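Local atomic coordinates of cellulase CEL9M (Clostridium cellulolyticum, PDB entry 1IA6), a protein that probably hydrolyses internal beta-1,4-glucosidic linkages in cellulose as a family 9 glycoside hydrolase, and carries bound calcium and zinc ions. Residues F399-D402 against Y408-V411; Y339-N344 against S349-Y354; E157-L162 against T218-A223; S70-G75 against L213-T218. All blocks are in the same frame, centred on the assembly; numbering follows the deposited sequence.

Contact 1. Residues F399-D402 against Y408-V411; sequences FLDD and YTEV
Y408 meets L400 over one ring face and F399 at its edge, and its ring carries most of this contact. The setting is the probable catalytic region of a glycoside hydrolase family 9 module, an (alpha/alpha)6 barrel. D401 and E410 are both predicted active-site residues. L400 lies over one face of the Y408 ring. Its CB is 4.0 Å from the ring centroid and only 4° off the ring normal, a CH-pi contact. The side chain then runs out across the ring, and L400 CD1 comes within 3.7 Å of Y408 CZ. F399 meets the same tyrosine differently. The edge of Y408 points at the face of the F399 ring in an offset edge-to-face pair, with centroids 5.8 Å apart and planes at 82°. F399 CG is turned anti to the backbone N (chi1 -173°), which carries the ring toward the helix end. There F399 CE1 lies 3.6 Å from Y408 CB. T409 touches more lightly, through its methyl group, and its OG1 bonds back to Q405 O.

The next shell fixes the chain around D401. This residue is the centre of an inverse gamma turn, and its CB points away from the helix end. D401 OD2 accepts a hydrogen bond from I360 N, and OD1 accepts a weak one from H361 N. E410 is the first residue beyond the helix, and its OE1 bonds to W304 NE1. Y408 and T409 also make backbone bonds to G392 and H363, respectively. The carbonyl oxygen of Y408 lies at the edge of the F399 ring, near its plane, with F399 CE1 to Y408 O at 3.3 Å.

Contact 2. Residues Y339-N344 against S349-Y354; sequences YILGDN and SYIIGY. With NI (nickel (II) ion), chain D.
L341 places CG anti to its carbonyl carbon (chi1 -62°), while Y354 swings its ring anti to the backbone N (chi1 173°). The two side chains then meet, with L341 CD2 3.6 Å from Y354 CE1. The same methyl also touches I351, at 3.7 Å between L341 CD2 and I351 CD1. L341 and I351 lie alongside each other and point the same way. Helix 6-15 adds Y6 and A9 against L341.

One backbone hydrogen bond joins the segments. Y350 N donates to I340 O at 2.9 Å, with a nearly straight N-H...O angle of 171°. It reaches a carbonyl in the last turn of helix 327-341. That helix closes in a Schellman motif, where G342 takes positive phi. The chain then returns past the helix end and makes a type II beta turn from I351 to Y354.

N344 folds back over the helix end. Its ND2 donates to Y339 O at 2.8 Å, in the carbonyl plane, and that oxygen also accepts from G342 N. ND2 gives a further bond to M348 O. The amide crosses the Y350 ring obliquely, with N344 ND2 3.4 Å from Y350 CE2. CB of N344 covers the centre of one face of the Y339 ring.

A water bridges the two tyrosine hydroxyls. It donates to Y339 OH and also bonds Y350 OH, and D397 OD1 holds Y339 OH as well. Just past the helix, D343 OD2 binds the nickel ion at 2.0 Å, at a site shared with A1 and H4.

Contact 3. Residues E157-L162 against T218-A223; sequences ETSAAL and TWLYTA
A160 and W219 form the close part of this helix pair. Their CA atoms are 6.2 Å apart, because alanine presents only a methyl group to the other helix. A160 CB comes within 4.0 Å of W219 CD1, and the methyl approaches the indole obliquely. W219 CB points toward helix 152-169. The indole is packed on several sides. Y79 meets it edge-to-face, and R266 makes a cation-pi contact with it. L164 and L167, further along helix 152-169, also touch it.

The second point of contact is looser. S159 OG is 4.1 Å from L220 CD1, a plain van der Waals approach. The hydroxyl lies anti to the backbone N (chi1 176°), and its polar need is met by A184 O. Helix 174-193 adds Y188 against both S159 and L220.

Only 112 Å² is buried between the two segments, and they meet at just two residue pairs. Beyond these, segment 218-223 opens toward the surface. Y221, T222 and A223 are partly exposed and do not touch segment 157-162. T222 OG1 instead bonds R266 NH2, while L220 O accepts from T224 OG1.

The two segments run roughly parallel. Helices 152-169 and 210-224 thus point the same way here, as helices of one layer do in the (alpha/alpha)6 barrel of family 9 cellulases.

Contact 4. Residues S70-G75 against L213-T218; sequences SAAILG and LAWAAT
W215 sets the pyrrole edge of its indole against A72. A72 CB lies near the ring plane, 4.2 Å from W215 NE1. The six-membered ring reaches I73 more loosely and obliquely, with I73 CD1 4.5 Å from W215 CZ2. The indole alone bridges the two segments here, since the closest CA atoms, those of A72 and A216, are still 9.5 Å apart. W215 spans this gap by setting CG anti to its backbone N (chi1 165°), with CB pointing toward helix 64-80. The buried area is correspondingly small, 86 Å² over both sides.

Other side chains complete the packing round the indole. W76 and W219 each meet it edge-to-face, so three tryptophans cluster between the helices. E157 and A160 of helix 152-169 also pack on the indole, and M259 touches it from a loop. A71 and L74 touch F101 of helix 91-107.

The backbone of W215 is engaged too. T218 OG1 donates to W215 O at 2.8 Å, with the donor tilted 21° from the carbonyl plane. R266 NH1 makes a weak second bond to the same hydroxyl.

The W215 side chain is about 5 Å from that of D212 and about 9 Å from the bound calcium ion. Aromatic packing between helices that run roughly the same way fits the core of an (alpha/alpha)6 barrel, here beside the calcium site formed by S208, D211, D212 and D257.

In the fold
The four contacts form two groups on opposite sides of the chain's centre. Contacts 3 and 4 have centres 6 Å apart, share helix 210-224 and residue T218, and alternate along the chain. Helices 64-80 and 152-169 touch there directly, with A161 CB 3.6 Å from A71 CB. Contacts 1 and 2 come later in the sequence, with centres 13 Å apart, and contact 2 closes before contact 1 opens. They meet where F399 CD1 lies 3.6 Å from Y350 CE1. The centres of contacts 1 and 3 are 35 Å apart. The helical core near calcium is thus distinct from the region of loops and helix ends that holds the predicted active site and the nickel ion.

Contact 1. Residues F399-D402 against Y408-V411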
loop_
_atom_site.group_PDB
_atom_site.type_symbol
_atom_site.label_atom_id
_atom_site.label_comp_id
_atom_site.label_asym_id
_atom_site.label_seq_id
_atom_site.Cartn_x
_atom_site.Cartn_y
_atom_site.Cartn_z
ATOM N N PHE A 399 -11.796 -20.502 5.774
ATOM C CA PHE A 399 -12.026 -19.518 4.726
ATOM C C PHE A 399 -13.374 -19.771 4.058
ATOM O O PHE A 399 -13.688 -20.902 3.688
ATOM C CB PHE A 399 -10.924 -19.591 3.666
ATOM C CG PHE A 399 -10.999 -18.490 2.645
ATOM C CD1 PHE A 399 -10.594 -17.202 2.967
ATOM C CD2 PHE A 399 -11.502 -18.736 1.373
ATOM C CE1 PHE A 399 -10.689 -16.169 2.034
ATOM C CE2 PHE A 399 -11.601 -17.710 0.434
ATOM C CZ PHE A 399 -11.194 -16.426 0.769
ATOM N N LEU A 400 -14.168 -18.716 3.908
ATOM C CA LEU A 400 -15.474 -18.828 3.272
ATOM C C LEU A 400 -15.413 -18.139 1.914
ATOM O O LEU A 400 -15.492 -16.914 1.821
ATOM C CB LEU A 400 -16.548 -18.175 4.148
ATOM C CG LEU A 400 -16.703 -18.765 5.556
ATOM C CD1 LEU A 400 -17.756 -17.982 6.332
ATOM C CD2 LEU A 400 -17.090 -20.236 5.458
ATOM N N ASP A 401 -15.262 -18.940 0.866
ATOM C CA ASP A 401 -15.170 -18.419 -0.489
ATOM C C ASP A 401 -16.550 -18.285 -1.125
ATOM O O ASP A 401 -17.001 -19.174 -1.846
ATOM C CB ASP A 401 -14.286 -19.343 -1.336
ATOM C CG ASP A 401 -13.972 -18.766 -2.703
ATOM O OD1 ASP A 401 -14.335 -17.599 -2.964
ATOM O OD2 ASP A 401 -13.352 -19.480 -3.518
ATOM N N ASP A 402 -17.223 -17.173 -0.845
ATOM C CA ASP A 402 -18.543 -16.934 -1.410
ATOM C C ASP A 402 -18.844 -15.450 -1.606
ATOM O O ASP A 402 -18.148 -14.580 -1.085
ATOM C CB ASP A 402 -19.630 -17.588 -0.548
ATOM C CG ASP A 402 -19.693 -17.015 0.847
ATOM O OD1 ASP A 402 -20.580 -17.439 1.619
ATOM O OD2 ASP A 402 -18.860 -16.143 1.173
ATOM N N TYR A 408 -13.649 -11.963 4.123
ATOM C CA TYR A 408 -12.759 -12.969 3.564
ATOM C C TYR A 408 -12.258 -12.656 2.156
ATOM O O TYR A 408 -11.088 -12.869 1.844
ATOM C CB TYR A 408 -13.464 -14.330 3.506
ATOM C CG TYR A 408 -13.941 -14.865 4.837
ATOM C CD1 TYR A 408 -15.138 -14.427 5.399
ATOM C CD2 TYR A 408 -13.191 -15.810 5.531
ATOM C CE1 TYR A 408 -15.577 -14.926 6.627
ATOM C CE2 TYR A 408 -13.618 -16.313 6.755
ATOM C CZ TYR A 408 -14.812 -15.869 7.296
ATOM O OH TYR A 408 -15.238 -16.380 8.504
ATOM N N THR A 409 -13.146 -12.140 1.317
ATOM C CA THR A 409 -12.813 -11.897 -0.082
ATOM C C THR A 409 -12.418 -10.501 -0.540
ATOM O O THR A 409 -12.233 -10.282 -1.735
ATOM C CB THR A 409 -13.967 -12.359 -0.966
ATOM O OG1 THR A 409 -15.130 -11.588 -0.652
ATOM C CG2 THR A 409 -14.260 -13.836 -0.720
ATOM N N GLU A 410 -12.290 -9.556 0.382
ATOM C CA GLU A 410 -11.901 -8.212 -0.019
ATOM C C GLU A 410 -10.466 -8.178 -0.529
ATOM O O GLU A 410 -9.629 -8.972 -0.103
ATOM C CB GLU A 410 -12.045 -7.234 1.149
ATOM C CG GLU A 410 -13.400 -6.547 1.193
ATOM C CD GLU A 410 -13.280 -5.061 1.464
ATOM O OE1 GLU A 410 -12.799 -4.689 2.557
ATOM O OE2 GLU A 410 -13.662 -4.263 0.580
ATOM N N VAL A 411 -10.209 -7.271 -1.467
ATOM C CA VAL A 411 -8.878 -7.069 -2.043
ATOM C C VAL A 411 -8.690 -5.552 -2.070
ATOM O O VAL A 411 -9.668 -4.816 -2.146
ATOM C CB VAL A 411 -8.780 -7.617 -3.485
ATOM C CG1 VAL A 411 -9.034 -9.119 -3.486
ATOM C CG2 VAL A 411 -9.780 -6.901 -4.394
#

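Contact 2. Residues Y339-N344 against S349-Y354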
loop_
_atom_site.group_PDB
_atom_site.type_symbol
_atom_site.label_atom_id
_atom_site.label_comp_id
_atom_site.label_asym_id
_atom_site.label_seq_id
_atom_site.Cartn_x
_atom_site.Cartn_y
_atom_site.Cartn_z
ATOM N N TYR A 339 2.506 -19.300 4.754
ATOM C CA TYR A 339 1.100 -19.547 5.059
ATOM C C TYR A 339 0.249 -18.948 3.942
ATOM O O TYR A 339 -0.676 -19.586 3.435
ATOM C CB TYR A 339 0.736 -18.919 6.409
ATOM C CG TYR A 339 -0.693 -19.161 6.850
ATOM C CD1 TYR A 339 -1.751 -18.461 6.270
ATOM C CD2 TYR A 339 -0.987 -20.087 7.852
ATOM C CE1 TYR A 339 -3.068 -18.675 6.678
ATOM C CE2 TYR A 339 -2.302 -20.310 8.268
ATOM C CZ TYR A 339 -3.337 -19.600 7.677
ATOM O OH TYR A 339 -4.637 -19.808 8.081
ATOM N N ILE A 340 0.581 -17.720 3.555
ATOM C CA ILE A 340 -0.131 -17.017 2.496
ATOM C C ILE A 340 -0.038 -17.765 1.163
ATOM O O ILE A 340 -1.010 -17.834 0.412
ATOM C CB ILE A 340 0.436 -15.580 2.331
ATOM C CG1 ILE A 340 0.045 -14.737 3.548
ATOM C CG2 ILE A 340 -0.066 -14.945 1.033
ATOM C CD1 ILE A 340 0.733 -13.389 3.616
ATOM N N LEU A 341 1.131 -18.337 0.886
ATOM C CA LEU A 341 1.358 -19.061 -0.359
ATOM C C LEU A 341 0.711 -20.445 -0.444
ATOM O O LEU A 341 0.663 -21.038 -1.525
ATOM C CB LEU A 341 2.861 -19.181 -0.625
ATOM C CG LEU A 341 3.597 -17.851 -0.815
ATOM C CD1 LEU A 341 5.091 -18.100 -0.992
ATOM C CD2 LEU A 341 3.032 -17.123 -2.020
ATOM N N GLY A 342 0.227 -20.972 0.677
ATOM C CA GLY A 342 -0.414 -22.276 0.622
ATOM C C GLY A 342 -0.197 -23.218 1.789
ATOM O O GLY A 342 -0.879 -24.233 1.892
ATOM N N ASP A 343 0.750 -22.899 2.663
ATOM C CA ASP A 343 1.034 -23.738 3.825
ATOM C C ASP A 343 0.048 -23.435 4.942
ATOM O O ASP A 343 0.420 -22.840 5.951
ATOM C CB ASP A 343 2.449 -23.469 4.333
ATOM C CG ASP A 343 3.504 -24.212 3.550
ATOM O OD1 ASP A 343 3.220 -24.655 2.416
ATOM O OD2 ASP A 343 4.627 -24.343 4.077
ATOM N N ASN A 344 -1.202 -23.847 4.768
ATOM C CA ASN A 344 -2.227 -23.583 5.773
ATOM C C ASN A 344 -3.260 -24.706 5.816
ATOM O O ASN A 344 -3.338 -25.527 4.900
ATOM C CB ASN A 344 -2.907 -22.245 5.466
ATOM C CG ASN A 344 -3.452 -22.184 4.052
ATOM O OD1 ASN A 344 -4.358 -22.934 3.697
ATOM N ND2 ASN A 344 -2.892 -21.297 3.236
ATOM N N SER A 349 -4.016 -21.166 -1.717
ATOM C CA SER A 349 -3.152 -20.007 -1.852
ATOM C C SER A 349 -4.054 -18.807 -1.629
ATOM O O SER A 349 -5.157 -18.757 -2.171
ATOM C CB SER A 349 -2.570 -19.929 -3.259
ATOM O OG SER A 349 -2.170 -18.600 -3.551
ATOM N N TYR A 350 -3.600 -17.848 -0.831
ATOM C CA TYR A 350 -4.399 -16.659 -0.580
ATOM C C TYR A 350 -4.111 -15.553 -1.588
ATOM O O TYR A 350 -4.626 -14.436 -1.478
ATOM C CB TYR A 350 -4.201 -16.186 0.859
ATOM C CG TYR A 350 -4.986 -17.049 1.820
ATOM C CD1 TYR A 350 -6.379 -17.044 1.798
ATOM C CD2 TYR A 350 -4.346 -17.917 2.705
ATOM C CE1 TYR A 350 -7.119 -17.882 2.627
ATOM C CE2 TYR A 350 -5.078 -18.764 3.544
ATOM C CZ TYR A 350 -6.462 -18.739 3.498
ATOM O OH TYR A 350 -7.202 -19.562 4.317
ATOM N N ILE A 351 -3.285 -15.885 -2.579
ATOM C CA ILE A 351 -2.974 -14.962 -3.661
ATOM C C ILE A 351 -3.714 -15.526 -4.871
ATOM O O ILE A 351 -3.422 -16.631 -5.328
ATOM C CB ILE A 351 -1.465 -14.916 -3.979
ATOM C CG1 ILE A 351 -0.691 -14.335 -2.792
ATOM C CG2 ILE A 351 -1.224 -14.059 -5.212
ATOM C CD1 ILE A 351 0.811 -14.314 -3.007
ATOM N N ILE A 352 -4.689 -14.784 -5.379
ATOM C CA ILE A 352 -5.459 -15.255 -6.525
ATOM C C ILE A 352 -4.572 -15.481 -7.751
ATOM O O ILE A 352 -3.688 -14.680 -8.047
ATOM C CB ILE A 352 -6.583 -14.254 -6.874
ATOM C CG1 ILE A 352 -7.599 -14.201 -5.727
ATOM C CG2 ILE A 352 -7.274 -14.661 -8.177
ATOM C CD1 ILE A 352 -8.680 -13.158 -5.914
ATOM N N GLY A 353 -4.802 -16.590 -8.450
ATOM C CA GLY A 353 -4.024 -16.886 -9.641
ATOM C C GLY A 353 -2.671 -17.526 -9.394
ATOM O O GLY A 353 -1.924 -17.800 -10.337
ATOM N N TYR A 354 -2.345 -17.753 -8.127
ATOM C CA TYR A 354 -1.079 -18.377 -7.761
ATOM C C TYR A 354 -1.347 -19.632 -6.942
ATOM O O TYR A 354 -2.308 -19.689 -6.180
ATOM C CB TYR A 354 -0.218 -17.398 -6.947
ATOM C CG TYR A 354 1.043 -18.005 -6.365
ATOM C CD1 TYR A 354 0.996 -18.819 -5.231
ATOM C CD2 TYR A 354 2.285 -17.781 -6.961
ATOM C CE1 TYR A 354 2.152 -19.392 -4.706
ATOM C CE2 TYR A 354 3.446 -18.350 -6.443
ATOM C CZ TYR A 354 3.370 -19.153 -5.318
ATOM O OH TYR A 354 4.513 -19.723 -4.809
HETATM NI NI NI D . 6.251 -24.674 2.984
HETATM O O HOH W 1 -6.232 -21.133 6.282
HETATM O O HOH W 2 7.626 -23.997 4.421
#

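Contact 3. Residues E157-L162 against T218-A223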
loop_
_atom_site.group_PDB
_atom_site.type_symbol
_atom_site.label_atom_id
_atom_site.label_comp_id
_atom_site.label_asym_id
_atom_site.label_seq_id
_atom_site.Cartn_x
_atom_site.Cartn_y
_atom_site.Cartn_z
ATOM N N GLU A 157 2.367 10.980 3.391
ATOM C CA GLU A 157 2.556 9.702 2.719
ATOM C C GLU A 157 2.830 9.938 1.237
ATOM O O GLU A 157 3.640 9.238 0.628
ATOM C CB GLU A 157 1.332 8.798 2.895
ATOM C CG GLU A 157 1.206 8.193 4.294
ATOM C CD GLU A 157 2.479 7.506 4.761
ATOM O OE1 GLU A 157 3.137 6.834 3.943
ATOM O OE2 GLU A 157 2.819 7.625 5.956
ATOM N N THR A 158 2.163 10.933 0.661
ATOM C CA THR A 158 2.352 11.257 -0.749
ATOM C C THR A 158 3.765 11.804 -0.932
ATOM O O THR A 158 4.448 11.475 -1.898
ATOM C CB THR A 158 1.309 12.293 -1.221
ATOM O OG1 THR A 158 -0.004 11.790 -0.944
ATOM C CG2 THR A 158 1.432 12.542 -2.717
ATOM N N SER A 159 4.204 12.628 0.013
ATOM C CA SER A 159 5.550 13.190 -0.035
ATOM C C SER A 159 6.579 12.058 -0.011
ATOM O O SER A 159 7.526 12.047 -0.801
ATOM C CB SER A 159 5.773 14.122 1.162
ATOM O OG SER A 159 7.105 14.613 1.201
ATOM N N ALA A 160 6.389 11.102 0.895
ATOM C CA ALA A 160 7.316 9.980 1.013
ATOM C C ALA A 160 7.349 9.172 -0.276
ATOM O O ALA A 160 8.412 8.752 -0.722
ATOM C CB ALA A 160 6.919 9.083 2.189
ATOM N N ALA A 161 6.183 8.953 -0.872
ATOM C CA ALA A 161 6.107 8.195 -2.116
ATOM C C ALA A 161 6.882 8.911 -3.220
ATOM O O ALA A 161 7.549 8.271 -4.034
ATOM C CB ALA A 161 4.645 8.020 -2.537
ATOM N N LEU A 162 6.785 10.240 -3.244
ATOM C CA LEU A 162 7.469 11.044 -4.254
ATOM C C LEU A 162 8.978 11.095 -4.023
ATOM O O LEU A 162 9.757 11.080 -4.978
ATOM C CB LEU A 162 6.889 12.461 -4.283
ATOM C CG LEU A 162 5.486 12.570 -4.893
ATOM C CD1 LEU A 162 4.904 13.951 -4.618
ATOM C CD2 LEU A 162 5.558 12.292 -6.394
ATOM N N THR A 218 12.069 11.561 7.371
ATOM C CA THR A 218 13.253 10.712 7.283
ATOM C C THR A 218 13.664 10.487 5.829
ATOM O O THR A 218 14.852 10.389 5.527
ATOM C CB THR A 218 13.061 9.333 7.974
ATOM O OG1 THR A 218 12.094 8.555 7.263
ATOM C CG2 THR A 218 12.613 9.517 9.422
ATOM N N TRP A 219 12.692 10.415 4.924
ATOM C CA TRP A 219 13.020 10.212 3.517
ATOM C C TRP A 219 13.611 11.475 2.900
ATOM O O TRP A 219 14.534 11.402 2.091
ATOM C CB TRP A 219 11.788 9.740 2.739
ATOM C CG TRP A 219 11.482 8.309 3.041
ATOM C CD1 TRP A 219 10.405 7.822 3.724
ATOM C CD2 TRP A 219 12.321 7.182 2.756
ATOM N NE1 TRP A 219 10.524 6.462 3.888
ATOM C CE2 TRP A 219 11.692 6.043 3.305
ATOM C CE3 TRP A 219 13.549 7.025 2.093
ATOM C CZ2 TRP A 219 12.248 4.761 3.214
ATOM C CZ3 TRP A 219 14.104 5.749 2.004
ATOM C CH2 TRP A 219 13.451 4.634 2.563
ATOM N N LEU A 220 13.092 12.635 3.285
ATOM C CA LEU A 220 13.632 13.879 2.756
ATOM C C LEU A 220 15.075 14.026 3.228
ATOM O O LEU A 220 15.906 14.606 2.530
ATOM C CB LEU A 220 12.771 15.068 3.194
ATOM C CG LEU A 220 11.518 15.216 2.318
ATOM C CD1 LEU A 220 10.513 16.154 2.966
ATOM C CD2 LEU A 220 11.928 15.721 0.943
ATOM N N TYR A 221 15.383 13.490 4.407
ATOM C CA TYR A 221 16.755 13.554 4.904
ATOM C C TYR A 221 17.643 12.666 4.032
ATOM O O TYR A 221 18.716 13.074 3.599
ATOM C CB TYR A 221 16.851 13.071 6.352
ATOM C CG TYR A 221 18.287 12.954 6.822
ATOM C CD1 TYR A 221 19.073 14.092 7.007
ATOM C CD2 TYR A 221 18.874 11.706 7.031
ATOM C CE1 TYR A 221 20.416 13.987 7.388
ATOM C CE2 TYR A 221 20.213 11.589 7.410
ATOM C CZ TYR A 221 20.976 12.731 7.587
ATOM O OH TYR A 221 22.296 12.618 7.963
ATOM N N THR A 222 17.191 11.443 3.783
ATOM C CA THR A 222 17.959 10.512 2.966
ATOM C C THR A 222 18.252 11.089 1.577
ATOM O O THR A 222 19.327 10.876 1.020
ATOM C CB THR A 222 17.210 9.174 2.802
ATOM O OG1 THR A 222 17.018 8.574 4.090
ATOM C CG2 THR A 222 18.002 8.217 1.915
ATOM N N ALA A 223 17.300 11.835 1.030
ATOM C CA ALA A 223 17.470 12.410 -0.298
ATOM C C ALA A 223 18.262 13.712 -0.343
ATOM O O ALA A 223 18.923 13.992 -1.339
ATOM C CB ALA A 223 16.103 12.626 -0.946
#

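Contact 4. Residues S70-G75 against L213-T218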
loop_
_atom_site.group_PDB
_atom_site.type_symbol
_atom_site.label_atom_id
_atom_site.label_comp_id
_atom_site.label_asym_id
_atom_site.label_seq_id
_atom_site.Cartn_x
_atom_site.Cartn_y
_atom_site.Cartn_z
ATOM N N SER A 70 0.146 3.223 -0.141
ATOM C CA SER A 70 0.497 2.151 -1.066
ATOM C C SER A 70 1.689 2.517 -1.941
ATOM O O SER A 70 2.607 1.716 -2.111
ATOM C CB SER A 70 -0.711 1.791 -1.930
ATOM O OG SER A 70 -1.736 1.230 -1.120
ATOM N N ALA A 71 1.679 3.727 -2.488
ATOM C CA ALA A 71 2.780 4.182 -3.331
ATOM C C ALA A 71 4.075 4.247 -2.530
ATOM O O ALA A 71 5.147 3.927 -3.042
ATOM C CB ALA A 71 2.462 5.556 -3.921
ATOM N N ALA A 72 3.979 4.667 -1.271
ATOM C CA ALA A 72 5.159 4.770 -0.420
ATOM C C ALA A 72 5.736 3.411 -0.051
ATOM O O ALA A 72 6.955 3.233 -0.049
ATOM C CB ALA A 72 4.829 5.557 0.852
ATOM N N ILE A 73 4.871 2.454 0.267
ATOM C CA ILE A 73 5.334 1.122 0.651
ATOM C C ILE A 73 5.931 0.373 -0.536
ATOM O O ILE A 73 6.908 -0.363 -0.382
ATOM C CB ILE A 73 4.189 0.286 1.272
ATOM C CG1 ILE A 73 3.674 0.979 2.534
ATOM C CG2 ILE A 73 4.665 -1.137 1.567
ATOM C CD1 ILE A 73 4.756 1.464 3.480
ATOM N N LEU A 74 5.346 0.549 -1.714
ATOM C CA LEU A 74 5.882 -0.095 -2.911
ATOM C C LEU A 74 7.255 0.506 -3.206
ATOM O O LEU A 74 8.194 -0.209 -3.551
ATOM C CB LEU A 74 4.957 0.128 -4.108
ATOM C CG LEU A 74 3.660 -0.681 -4.132
ATOM C CD1 LEU A 74 2.768 -0.168 -5.255
ATOM C CD2 LEU A 74 3.980 -2.169 -4.327
ATOM N N GLY A 75 7.366 1.824 -3.063
ATOM C CA GLY A 75 8.638 2.487 -3.303
ATOM C C GLY A 75 9.691 2.033 -2.306
ATOM O O GLY A 75 10.860 1.883 -2.651
ATOM N N LEU A 213 4.300 12.467 9.309
ATOM C CA LEU A 213 5.233 13.579 9.161
ATOM C C LEU A 213 6.665 13.123 9.427
ATOM O O LEU A 213 7.586 13.483 8.694
ATOM C CB LEU A 213 4.879 14.713 10.127
ATOM C CG LEU A 213 3.726 15.633 9.722
ATOM C CD1 LEU A 213 3.373 16.544 10.888
ATOM C CD2 LEU A 213 4.123 16.458 8.503
ATOM N N ALA A 214 6.847 12.333 10.482
ATOM C CA ALA A 214 8.170 11.833 10.849
ATOM C C ALA A 214 8.710 10.947 9.735
ATOM O O ALA A 214 9.864 11.066 9.332
ATOM C CB ALA A 214 8.087 11.047 12.149
ATOM N N TRP A 215 7.860 10.051 9.248
ATOM C CA TRP A 215 8.207 9.138 8.165
ATOM C C TRP A 215 8.640 9.908 6.910
ATOM O O TRP A 215 9.696 9.631 6.339
ATOM C CB TRP A 215 6.986 8.242 7.892
ATOM C CG TRP A 215 6.967 7.462 6.611
ATOM C CD1 TRP A 215 6.156 7.692 5.530
ATOM C CD2 TRP A 215 7.693 6.260 6.314
ATOM N NE1 TRP A 215 6.325 6.705 4.589
ATOM C CE2 TRP A 215 7.261 5.814 5.043
ATOM C CE3 TRP A 215 8.662 5.515 6.999
ATOM C CZ2 TRP A 215 7.766 4.655 4.443
ATOM C CZ3 TRP A 215 9.164 4.360 6.400
ATOM C CH2 TRP A 215 8.712 3.942 5.135
ATOM N N ALA A 216 7.835 10.881 6.492
ATOM C CA ALA A 216 8.157 11.676 5.312
ATOM C C ALA A 216 9.461 12.442 5.516
ATOM O O ALA A 216 10.261 12.582 4.591
ATOM C CB ALA A 216 7.021 12.651 5.009
ATOM N N ALA A 217 9.669 12.925 6.736
ATOM C CA ALA A 217 10.871 13.676 7.071
ATOM C C ALA A 217 12.135 12.826 6.954
ATOM O O ALA A 217 13.164 13.308 6.484
ATOM C CB ALA A 217 10.749 14.251 8.485
ATOM N N THR A 218 12.069 11.561 7.371
ATOM C CA THR A 218 13.253 10.712 7.283
ATOM C C THR A 218 13.664 10.487 5.829
ATOM O O THR A 218 14.852 10.389 5.527
ATOM C CB THR A 218 13.061 9.333 7.974
ATOM O OG1 THR A 218 12.094 8.555 7.263
ATOM C CG2 THR A 218 12.613 9.517 9.422
#